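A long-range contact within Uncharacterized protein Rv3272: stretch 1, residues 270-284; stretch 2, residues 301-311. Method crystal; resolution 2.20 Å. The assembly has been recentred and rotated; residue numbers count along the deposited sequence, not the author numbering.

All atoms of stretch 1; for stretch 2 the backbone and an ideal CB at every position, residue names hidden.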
# COMPACT_ATOMS: atom_id res chain seq x y z
N HIS A 270 16.58 24.46 -3.19
CA HIS A 270 16.48 23.98 -1.82
C HIS A 270 17.85 23.76 -1.17
O HIS A 270 18.08 24.15 -0.03
CB HIS A 270 15.69 22.68 -1.78
CG HIS A 270 14.26 22.84 -2.17
ND1 HIS A 270 13.42 21.77 -2.38
CD2 HIS A 270 13.51 23.96 -2.36
CE1 HIS A 270 12.22 22.22 -2.70
NE2 HIS A 270 12.25 23.54 -2.70
N TRP A 271 18.75 23.15 -1.94
CA TRP A 271 20.12 22.93 -1.50
C TRP A 271 20.82 24.24 -1.11
O TRP A 271 21.42 24.34 -0.03
CB TRP A 271 20.89 22.22 -2.61
CG TRP A 271 22.37 22.30 -2.45
CD1 TRP A 271 23.24 22.99 -3.25
CD2 TRP A 271 23.17 21.65 -1.45
NE1 TRP A 271 24.53 22.83 -2.79
CE2 TRP A 271 24.52 22.01 -1.70
CE3 TRP A 271 22.88 20.82 -0.36
CZ2 TRP A 271 25.57 21.55 -0.90
CZ3 TRP A 271 23.92 20.37 0.42
CH2 TRP A 271 25.25 20.74 0.16
N GLN A 272 20.72 25.26 -1.97
CA GLN A 272 21.36 26.54 -1.69
C GLN A 272 20.76 27.13 -0.43
O GLN A 272 21.46 27.49 0.51
CB GLN A 272 21.21 27.49 -2.88
CG GLN A 272 22.02 27.05 -4.11
CD GLN A 272 21.56 27.69 -5.42
OE1 GLN A 272 20.79 28.66 -5.43
NE2 GLN A 272 22.01 27.13 -6.54
N LYS A 273 19.43 27.14 -0.41
CA LYS A 273 18.68 27.61 0.75
C LYS A 273 19.20 26.93 2.03
O LYS A 273 19.49 27.60 3.03
CB LYS A 273 17.21 27.30 0.52
CG LYS A 273 16.22 28.42 0.71
CD LYS A 273 14.83 27.87 0.37
CE LYS A 273 13.76 28.92 0.39
NZ LYS A 273 12.47 28.34 -0.06
N LEU A 274 19.34 25.60 1.98
CA LEU A 274 19.81 24.82 3.12
C LEU A 274 21.19 25.26 3.60
O LEU A 274 21.38 25.55 4.79
CB LEU A 274 19.83 23.33 2.76
CG LEU A 274 20.38 22.41 3.85
CD1 LEU A 274 19.43 22.42 5.03
CD2 LEU A 274 20.57 20.99 3.34
N CYS A 275 22.15 25.34 2.69
CA CYS A 275 23.50 25.78 3.03
C CYS A 275 23.53 27.13 3.76
O CYS A 275 24.25 27.29 4.75
CB CYS A 275 24.37 25.87 1.78
SG CYS A 275 24.66 24.29 0.99
N TYR A 276 22.75 28.10 3.30
CA TYR A 276 22.75 29.39 3.96
C TYR A 276 22.11 29.28 5.34
O TYR A 276 22.56 29.92 6.29
CB TYR A 276 22.02 30.46 3.12
CG TYR A 276 22.75 30.80 1.83
CD1 TYR A 276 23.94 31.52 1.84
CD2 TYR A 276 22.22 30.40 0.61
CE1 TYR A 276 24.61 31.81 0.64
CE2 TYR A 276 22.88 30.69 -0.58
CZ TYR A 276 24.06 31.39 -0.56
OH TYR A 276 24.69 31.66 -1.76
N LEU A 277 21.05 28.47 5.45
CA LEU A 277 20.30 28.37 6.71
C LEU A 277 21.08 27.71 7.84
O LEU A 277 20.87 28.04 9.01
CB LEU A 277 18.98 27.61 6.49
CG LEU A 277 17.88 28.39 5.74
CD1 LEU A 277 16.66 27.52 5.47
CD2 LEU A 277 17.48 29.65 6.51
N ILE A 278 21.96 26.77 7.51
CA ILE A 278 22.78 26.10 8.52
C ILE A 278 24.11 26.80 8.76
O ILE A 278 24.99 26.28 9.46
CB ILE A 278 23.09 24.64 8.12
CG1 ILE A 278 23.93 24.62 6.85
CG2 ILE A 278 21.80 23.86 7.93
CD1 ILE A 278 24.33 23.26 6.39
N GLY A 279 24.28 27.98 8.16
CA GLY A 279 25.47 28.78 8.37
C GLY A 279 26.67 28.26 7.60
O GLY A 279 27.79 28.34 8.09
N ARG A 280 26.45 27.71 6.42
CA ARG A 280 27.57 27.16 5.64
C ARG A 280 27.53 27.55 4.16
O ARG A 280 27.41 26.67 3.29
CB ARG A 280 27.61 25.64 5.79
CG ARG A 280 27.90 25.14 7.22
CD ARG A 280 29.36 25.43 7.64
NE ARG A 280 30.29 24.97 6.61
CZ ARG A 280 30.82 23.76 6.57
NH1 ARG A 280 30.54 22.87 7.53
NH2 ARG A 280 31.65 23.43 5.58
N PRO A 281 27.64 28.85 3.86
CA PRO A 281 27.64 29.34 2.47
C PRO A 281 28.75 28.76 1.60
O PRO A 281 28.63 28.73 0.37
CB PRO A 281 27.83 30.85 2.62
CG PRO A 281 27.54 31.16 4.05
CD PRO A 281 27.88 29.94 4.82
N ASP A 282 29.82 28.28 2.24
CA ASP A 282 30.97 27.74 1.53
C ASP A 282 30.60 26.48 0.77
O ASP A 282 31.24 26.14 -0.22
CB ASP A 282 32.12 27.45 2.50
CG ASP A 282 31.77 26.40 3.55
OD1 ASP A 282 31.00 26.72 4.49
OD2 ASP A 282 32.30 25.27 3.47
N LEU A 283 29.57 25.78 1.25
CA LEU A 283 29.15 24.52 0.65
C LEU A 283 28.47 24.68 -0.71
O LEU A 283 28.43 23.74 -1.50
CB LEU A 283 28.22 23.76 1.59
CG LEU A 283 28.87 23.27 2.89
CD1 LEU A 283 27.88 22.45 3.70
CD2 LEU A 283 30.14 22.48 2.60
N VAL A 284 27.92 25.86 -0.98
CA VAL A 284 27.24 26.11 -2.25
C VAL A 284 28.24 25.99 -3.41
O VAL A 284 27.92 25.41 -4.45
CB VAL A 284 26.55 27.49 -2.29
CG1 VAL A 284 25.86 27.70 -3.64
CG2 VAL A 284 25.54 27.63 -1.16
N UNK A 301 31.11 12.39 2.41
CA UNK A 301 31.68 13.66 2.86
C UNK A 301 30.60 14.68 3.21
O UNK A 301 30.70 15.39 4.22
CB UNK A 301 32.60 14.23 1.78
N UNK A 302 29.55 14.74 2.39
CA UNK A 302 28.46 15.69 2.60
C UNK A 302 27.74 15.54 3.95
O UNK A 302 27.54 16.54 4.65
CB UNK A 302 27.44 15.54 1.47
N UNK A 303 27.34 14.33 4.32
CA UNK A 303 26.64 14.13 5.59
C UNK A 303 27.54 14.56 6.75
O UNK A 303 27.06 15.03 7.79
CB UNK A 303 26.22 12.67 5.75
N UNK A 304 28.84 14.37 6.58
CA UNK A 304 29.81 14.79 7.58
C UNK A 304 29.79 16.30 7.76
O UNK A 304 29.73 16.81 8.89
CB UNK A 304 31.21 14.32 7.19
N UNK A 305 29.82 17.03 6.65
CA UNK A 305 29.81 18.49 6.70
C UNK A 305 28.49 19.01 7.28
O UNK A 305 28.49 19.93 8.08
CB UNK A 305 30.04 19.07 5.30
N UNK A 306 27.38 18.39 6.88
CA UNK A 306 26.07 18.83 7.36
C UNK A 306 25.94 18.62 8.86
O UNK A 306 25.47 19.50 9.58
CB UNK A 306 24.95 18.08 6.63
N UNK A 307 26.38 17.47 9.34
CA UNK A 307 26.22 17.16 10.76
C UNK A 307 27.13 18.04 11.63
O UNK A 307 26.74 18.42 12.74
CB UNK A 307 26.52 15.68 11.01
N UNK A 308 28.32 18.39 11.13
CA UNK A 308 29.14 19.40 11.81
C UNK A 308 28.34 20.68 12.02
O UNK A 308 28.34 21.26 13.10
CB UNK A 308 30.41 19.70 11.01
N UNK A 309 27.62 21.10 10.98
CA UNK A 309 26.83 22.32 11.06
C UNK A 309 25.55 22.16 11.88
O UNK A 309 25.17 23.07 12.62
CB UNK A 309 26.48 22.79 9.65
N UNK A 310 24.90 21.01 11.76
CA UNK A 310 23.63 20.78 12.46
C UNK A 310 23.79 20.63 13.97
O UNK A 310 22.82 20.66 14.72
CB UNK A 310 22.95 19.53 11.90
N UNK A 311 25.04 20.47 14.41
CA UNK A 311 25.33 20.30 15.83
C UNK A 311 24.95 21.51 16.70
O UNK A 311 24.84 21.38 17.92
CB UNK A 311 26.82 20.00 16.00

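Stretch 2 is helical at 301, in a helix that begins earlier in the chain, so only the positions on one side of it can meet stretch 1. At position 301 the CB has nothing of stretch 1 nearby, and almost any helix-compatible residue would do; it is E301.

At 302 the CB points sideways, and nothing of stretch 1 lies within 5.5 Å of it. A longer apolar side chain could still reach the ring of W271, so leucine, isoleucine or methionine would suit. The residue is L302, with chi1 t and chi2 p; its CD1 lies 3.5 Å from CH2 of W271, approaching the ring obliquely.

Positions 303 and 304 are out of reach of stretch 1, which sets no demand on them. They are T303 and A304.

Position 305 points toward stretch 1. Its ideal CB lies 4.3 Å from CD1 of L283 and 4.4 Å from NH1 of R280, so the base of the side chain meets a methyl group while a guanidinium waits beyond. An acid suits this best, although glutamine or asparagine could also offer an oxygen. The residue is E305. Its OE1 forms a salt bridge at the edge of the guanidinium, accepting a hydrogen bond from NH2 of R280 at 3.2 Å and a weak one from NH1 of R280 at 3.3 Å. The arginine is already held within its own stretch, where NE of R280 donates to OD1 of D282 at 2.8 Å, so one cation serves two acids.

At 306 the CB points sideways, 5.2 Å from CD1 of I278. The methyls of L274, I278 and L283 offer an apolar surface for a branched or long aliphatic chain. L306 fills the place: its CD2 lies 3.7 Å from CD1 of I278 and 4.3 Å from CD1 of L283.

Position 307 is out of reach and is E307. At 308 the CB points sideways, 4.7 Å from NH1 of R280, so a polar or acidic chain would be as plausible as an apolar one; the residue is L308, which makes no close contact with stretch 1.

Position 309 points toward stretch 1 where the backbones come close, with CA of I278 and CA of position 309 only 6.1 Å apart. The ideal CB is already 3.7 Å from CG of R280 and 3.8 Å from O of I278, which favours a small residue. A309 packs its CB 3.9 Å from CD1 of I278.

Position 310 points sideways, and a long aliphatic chain could reach back. L310 does so, its CD2 4.1 Å from CG2 of I278. Position 311, out of reach, is A311.

Stretch 2 301-311: ELTAELELALA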
# COMPACT_ATOMS: atom_id res chain seq x y z
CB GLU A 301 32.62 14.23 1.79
CG GLU A 301 33.94 13.48 1.62
CD GLU A 301 33.79 12.16 0.86
OE1 GLU A 301 32.75 11.97 0.18
OE2 GLU A 301 34.70 11.30 0.95
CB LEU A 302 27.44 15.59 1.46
CG LEU A 302 26.24 16.54 1.58
CD1 LEU A 302 26.71 17.96 1.81
CD2 LEU A 302 25.39 16.50 0.32
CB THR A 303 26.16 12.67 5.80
OG1 THR A 303 26.52 12.21 7.11
CG2 THR A 303 26.75 11.76 4.76
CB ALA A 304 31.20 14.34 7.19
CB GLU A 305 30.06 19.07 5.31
CG GLU A 305 31.44 18.73 4.74
CD GLU A 305 32.61 19.42 5.46
OE1 GLU A 305 32.37 20.38 6.24
OE2 GLU A 305 33.77 19.00 5.25
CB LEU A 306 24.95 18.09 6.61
CG LEU A 306 24.87 18.41 5.11
CD1 LEU A 306 23.80 17.57 4.41
CD2 LEU A 306 24.63 19.89 4.89
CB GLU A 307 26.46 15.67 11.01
CG GLU A 307 25.36 14.79 10.39
CD GLU A 307 25.44 13.31 10.78
OE1 GLU A 307 26.56 12.77 10.93
OE2 GLU A 307 24.36 12.69 10.94
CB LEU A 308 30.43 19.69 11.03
CG LEU A 308 31.52 18.62 11.17
CD1 LEU A 308 32.70 18.92 10.26
CD2 LEU A 308 31.98 18.46 12.61
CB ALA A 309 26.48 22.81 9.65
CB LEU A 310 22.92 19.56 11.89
CG LEU A 310 22.43 19.76 10.45
CD1 LEU A 310 22.09 18.44 9.81
CD2 LEU A 310 21.25 20.71 10.44
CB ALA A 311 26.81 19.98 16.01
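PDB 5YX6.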